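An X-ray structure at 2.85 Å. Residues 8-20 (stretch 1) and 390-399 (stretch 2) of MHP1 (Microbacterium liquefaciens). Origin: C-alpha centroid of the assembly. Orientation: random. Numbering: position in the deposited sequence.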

# COMPACT_ATOMS: atom_id res chain seq x y z
N GLU A 8 -26.24 -0.80 28.25
CA GLU A 8 -25.33 -1.87 27.83
C GLU A 8 -24.09 -1.40 27.02
O GLU A 8 -23.03 -1.04 27.57
CB GLU A 8 -26.11 -2.96 27.07
CG GLU A 8 -25.36 -4.27 26.81
CD GLU A 8 -24.88 -4.96 28.10
OE1 GLU A 8 -24.69 -6.20 28.08
OE2 GLU A 8 -24.68 -4.27 29.13
N ALA A 9 -24.22 -1.38 25.70
CA ALA A 9 -23.06 -1.18 24.84
C ALA A 9 -23.03 0.17 24.12
O ALA A 9 -23.99 0.55 23.44
CB ALA A 9 -22.97 -2.33 23.83
N ARG A 10 -21.90 0.86 24.26
CA ARG A 10 -21.59 2.08 23.52
C ARG A 10 -21.57 1.86 22.00
O ARG A 10 -21.09 0.81 21.55
CB ARG A 10 -20.23 2.58 23.99
CG ARG A 10 -20.00 4.07 23.83
CD ARG A 10 -18.96 4.59 24.84
NE ARG A 10 -17.57 4.26 24.50
CZ ARG A 10 -16.83 4.90 23.59
NH1 ARG A 10 -17.36 5.92 22.89
NH2 ARG A 10 -15.57 4.52 23.38
N SER A 11 -22.07 2.81 21.21
CA SER A 11 -22.01 2.69 19.75
C SER A 11 -20.74 3.33 19.17
O SER A 11 -20.38 4.45 19.58
CB SER A 11 -23.24 3.30 19.07
OG SER A 11 -23.19 3.13 17.66
N LEU A 12 -20.09 2.64 18.23
CA LEU A 12 -18.84 3.11 17.62
C LEU A 12 -19.01 3.60 16.18
O LEU A 12 -18.03 3.96 15.52
CB LEU A 12 -17.75 2.03 17.67
CG LEU A 12 -17.21 1.51 19.01
CD1 LEU A 12 -16.20 0.42 18.78
CD2 LEU A 12 -16.61 2.61 19.89
N LEU A 13 -20.26 3.62 15.69
CA LEU A 13 -20.57 4.02 14.31
C LEU A 13 -20.69 5.53 14.20
O LEU A 13 -21.22 6.17 15.11
CB LEU A 13 -21.86 3.35 13.83
CG LEU A 13 -22.46 3.77 12.49
CD1 LEU A 13 -21.42 4.19 11.53
CD2 LEU A 13 -23.19 2.61 11.90
N ASN A 14 -20.16 6.08 13.12
CA ASN A 14 -20.37 7.46 12.72
C ASN A 14 -20.31 7.51 11.18
O ASN A 14 -19.85 6.54 10.57
CB ASN A 14 -19.40 8.42 13.43
CG ASN A 14 -17.99 8.46 12.82
OD1 ASN A 14 -17.78 8.02 11.69
ND2 ASN A 14 -17.04 9.03 13.55
N PRO A 15 -20.80 8.59 10.55
CA PRO A 15 -21.00 8.54 9.09
C PRO A 15 -19.73 8.25 8.28
O PRO A 15 -19.85 7.62 7.23
CB PRO A 15 -21.57 9.93 8.76
CG PRO A 15 -21.23 10.76 9.93
CD PRO A 15 -21.32 9.85 11.10
N SER A 16 -18.56 8.66 8.75
CA SER A 16 -17.31 8.38 8.03
C SER A 16 -16.86 6.93 8.10
O SER A 16 -16.38 6.39 7.10
CB SER A 16 -16.18 9.28 8.53
OG SER A 16 -16.53 10.65 8.38
N ASN A 17 -16.99 6.30 9.27
CA ASN A 17 -16.56 4.92 9.49
C ASN A 17 -17.64 3.84 9.27
O ASN A 17 -17.50 2.69 9.70
CB ASN A 17 -15.95 4.79 10.90
CG ASN A 17 -17.00 4.88 12.01
OD1 ASN A 17 -18.11 4.38 11.85
ND2 ASN A 17 -16.66 5.52 13.13
N ALA A 18 -18.73 4.21 8.61
CA ALA A 18 -19.83 3.27 8.35
C ALA A 18 -19.54 2.47 7.10
O ALA A 18 -18.90 2.98 6.20
CB ALA A 18 -21.12 4.03 8.16
N PRO A 19 -20.03 1.23 7.02
CA PRO A 19 -19.89 0.45 5.79
C PRO A 19 -20.35 1.27 4.58
O PRO A 19 -21.15 2.19 4.71
CB PRO A 19 -20.81 -0.75 6.02
CG PRO A 19 -20.84 -0.88 7.49
CD PRO A 19 -20.77 0.48 8.06
N THR A 20 -19.84 0.94 3.40
CA THR A 20 -20.04 1.77 2.24
C THR A 20 -21.06 1.09 1.38
O THR A 20 -20.81 -0.03 0.89
CB THR A 20 -18.71 1.97 1.46
OG1 THR A 20 -17.84 2.83 2.23
CG2 THR A 20 -18.94 2.57 0.07
N SER A 390 -20.53 -10.48 11.51
CA SER A 390 -21.63 -9.68 12.05
C SER A 390 -21.32 -8.18 12.09
O SER A 390 -20.81 -7.70 13.08
CB SER A 390 -22.03 -10.18 13.44
OG SER A 390 -23.04 -9.36 14.01
N LEU A 391 -21.65 -7.44 11.05
CA LEU A 391 -21.47 -5.99 11.13
C LEU A 391 -22.00 -5.39 12.43
O LEU A 391 -21.38 -4.51 13.02
CB LEU A 391 -22.10 -5.28 9.94
CG LEU A 391 -21.75 -5.70 8.53
CD1 LEU A 391 -21.92 -4.50 7.65
CD2 LEU A 391 -20.37 -6.16 8.46
N HIS A 392 -23.16 -5.83 12.88
CA HIS A 392 -23.75 -5.28 14.11
C HIS A 392 -22.72 -5.19 15.22
O HIS A 392 -22.60 -4.16 15.90
CB HIS A 392 -24.94 -6.15 14.55
CG HIS A 392 -25.58 -5.72 15.84
ND1 HIS A 392 -26.41 -4.61 15.92
CD2 HIS A 392 -25.54 -6.25 17.08
CE1 HIS A 392 -26.84 -4.48 17.17
NE2 HIS A 392 -26.31 -5.46 17.90
N ASP A 393 -21.96 -6.26 15.39
CA ASP A 393 -21.06 -6.37 16.54
C ASP A 393 -19.74 -5.65 16.36
O ASP A 393 -19.08 -5.35 17.35
CB ASP A 393 -20.83 -7.83 16.93
CG ASP A 393 -22.13 -8.56 17.29
OD1 ASP A 393 -23.06 -8.60 16.44
OD2 ASP A 393 -22.22 -9.10 18.43
N LEU A 394 -19.34 -5.37 15.11
CA LEU A 394 -18.08 -4.67 14.82
C LEU A 394 -18.22 -3.19 15.19
O LEU A 394 -17.22 -2.48 15.36
CB LEU A 394 -17.68 -4.79 13.34
CG LEU A 394 -17.13 -6.11 12.83
CD1 LEU A 394 -17.15 -6.17 11.35
CD2 LEU A 394 -15.75 -6.31 13.28
N TYR A 395 -19.45 -2.72 15.30
CA TYR A 395 -19.61 -1.31 15.58
C TYR A 395 -20.12 -1.07 17.00
O TYR A 395 -20.68 0.01 17.31
CB TYR A 395 -20.51 -0.68 14.55
CG TYR A 395 -19.85 -0.53 13.22
CD1 TYR A 395 -20.02 -1.47 12.23
CD2 TYR A 395 -19.01 0.55 12.97
CE1 TYR A 395 -19.40 -1.34 11.01
CE2 TYR A 395 -18.37 0.69 11.75
CZ TYR A 395 -18.57 -0.25 10.78
OH TYR A 395 -17.94 -0.12 9.58
N ARG A 396 -19.91 -2.07 17.86
CA ARG A 396 -20.46 -2.03 19.21
C ARG A 396 -19.43 -2.51 20.19
O ARG A 396 -18.85 -3.55 20.00
CB ARG A 396 -21.69 -2.94 19.27
CG ARG A 396 -22.89 -2.36 20.03
CD ARG A 396 -24.19 -3.01 19.57
NE ARG A 396 -24.33 -2.98 18.11
CZ ARG A 396 -24.74 -1.91 17.41
NH1 ARG A 396 -25.05 -0.77 18.03
NH2 ARG A 396 -24.85 -1.99 16.09
N THR A 397 -19.22 -1.74 21.24
CA THR A 397 -18.36 -2.09 22.37
C THR A 397 -18.52 -3.48 23.07
O THR A 397 -17.54 -4.11 23.48
CB THR A 397 -18.54 -0.98 23.40
OG1 THR A 397 -17.56 0.04 23.17
CG2 THR A 397 -18.48 -1.50 24.84
N LYS A 398 -19.76 -3.94 23.24
CA LYS A 398 -20.00 -5.26 23.85
C LYS A 398 -20.79 -6.18 22.93
O LYS A 398 -21.97 -5.99 22.74
CB LYS A 398 -20.74 -5.09 25.17
CG LYS A 398 -20.01 -4.18 26.12
CD LYS A 398 -20.40 -4.42 27.57
CE LYS A 398 -19.32 -3.92 28.52
NZ LYS A 398 -19.84 -3.87 29.92
N GLY A 399 -20.13 -7.17 22.34
CA GLY A 399 -20.77 -8.05 21.39
C GLY A 399 -19.90 -9.28 21.20
O GLY A 399 -19.06 -9.56 22.05

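Two backbone hydrogen bonds set the register between the stretches. Leu 12 N donates to Tyr 395 O (2.8 Å), and Thr 397 N donates to Arg 10 O (3.2 Å); both are nearly linear. Together they flank the single beta bridge between Ser 11 and Arg 396, whose CA atoms lie 5.0 Å apart. The bridge forms just after the short helix 391-394, where Tyr 395 is the first residue to leave helical geometry; its O accepts from Leu 12 N.

A third hydrogen bond is made by a side chain. Tyr 395, the residue with the most area covered in this contact, has a CA-to-CB bond that points sideways, but with chi1 near -73° (m) its ring reaches into the loop of stretch 1, and its OH donates to Asn 17 O (2.8 Å). That loop is braced by a reciprocal pair: Asn 14 N donates to Asn 17 OD1 (3.0 Å) and Asn 17 N to Asn 14 OD1 (3.1 Å). Asparagine suits both positions because its short amide can accept from a nearby backbone. A weak bond from Asn 17 ND2 to Leu 12 O (3.2 Å) ties the loop back to the bridged segment.

Apolar contacts fill in around the tyrosine. Pro 19 CD packs 3.6 Å from Tyr 395 CZ, while Pro 19 CG lies 3.8 Å from Leu 391 CD1, so the compact proline ring touches both the phenol and a helix side chain. Leu 13 CB approaches Tyr 395 CD2 at 4.1 Å. Pro 19, Leu 391 and Tyr 395 are all buried, as befits their largely apolar surfaces.

Toward the more exposed end, the small Ala 9 side chain points toward stretch 2 and lets the backbones come close, with Ala 9 CA 5.2 Å from Lys 398 CA. Ala 9 CB sits 3.8 Å from both Lys 398 CB and Arg 396 CG. Altogether, the contact buries 630 Å², summed over both sides.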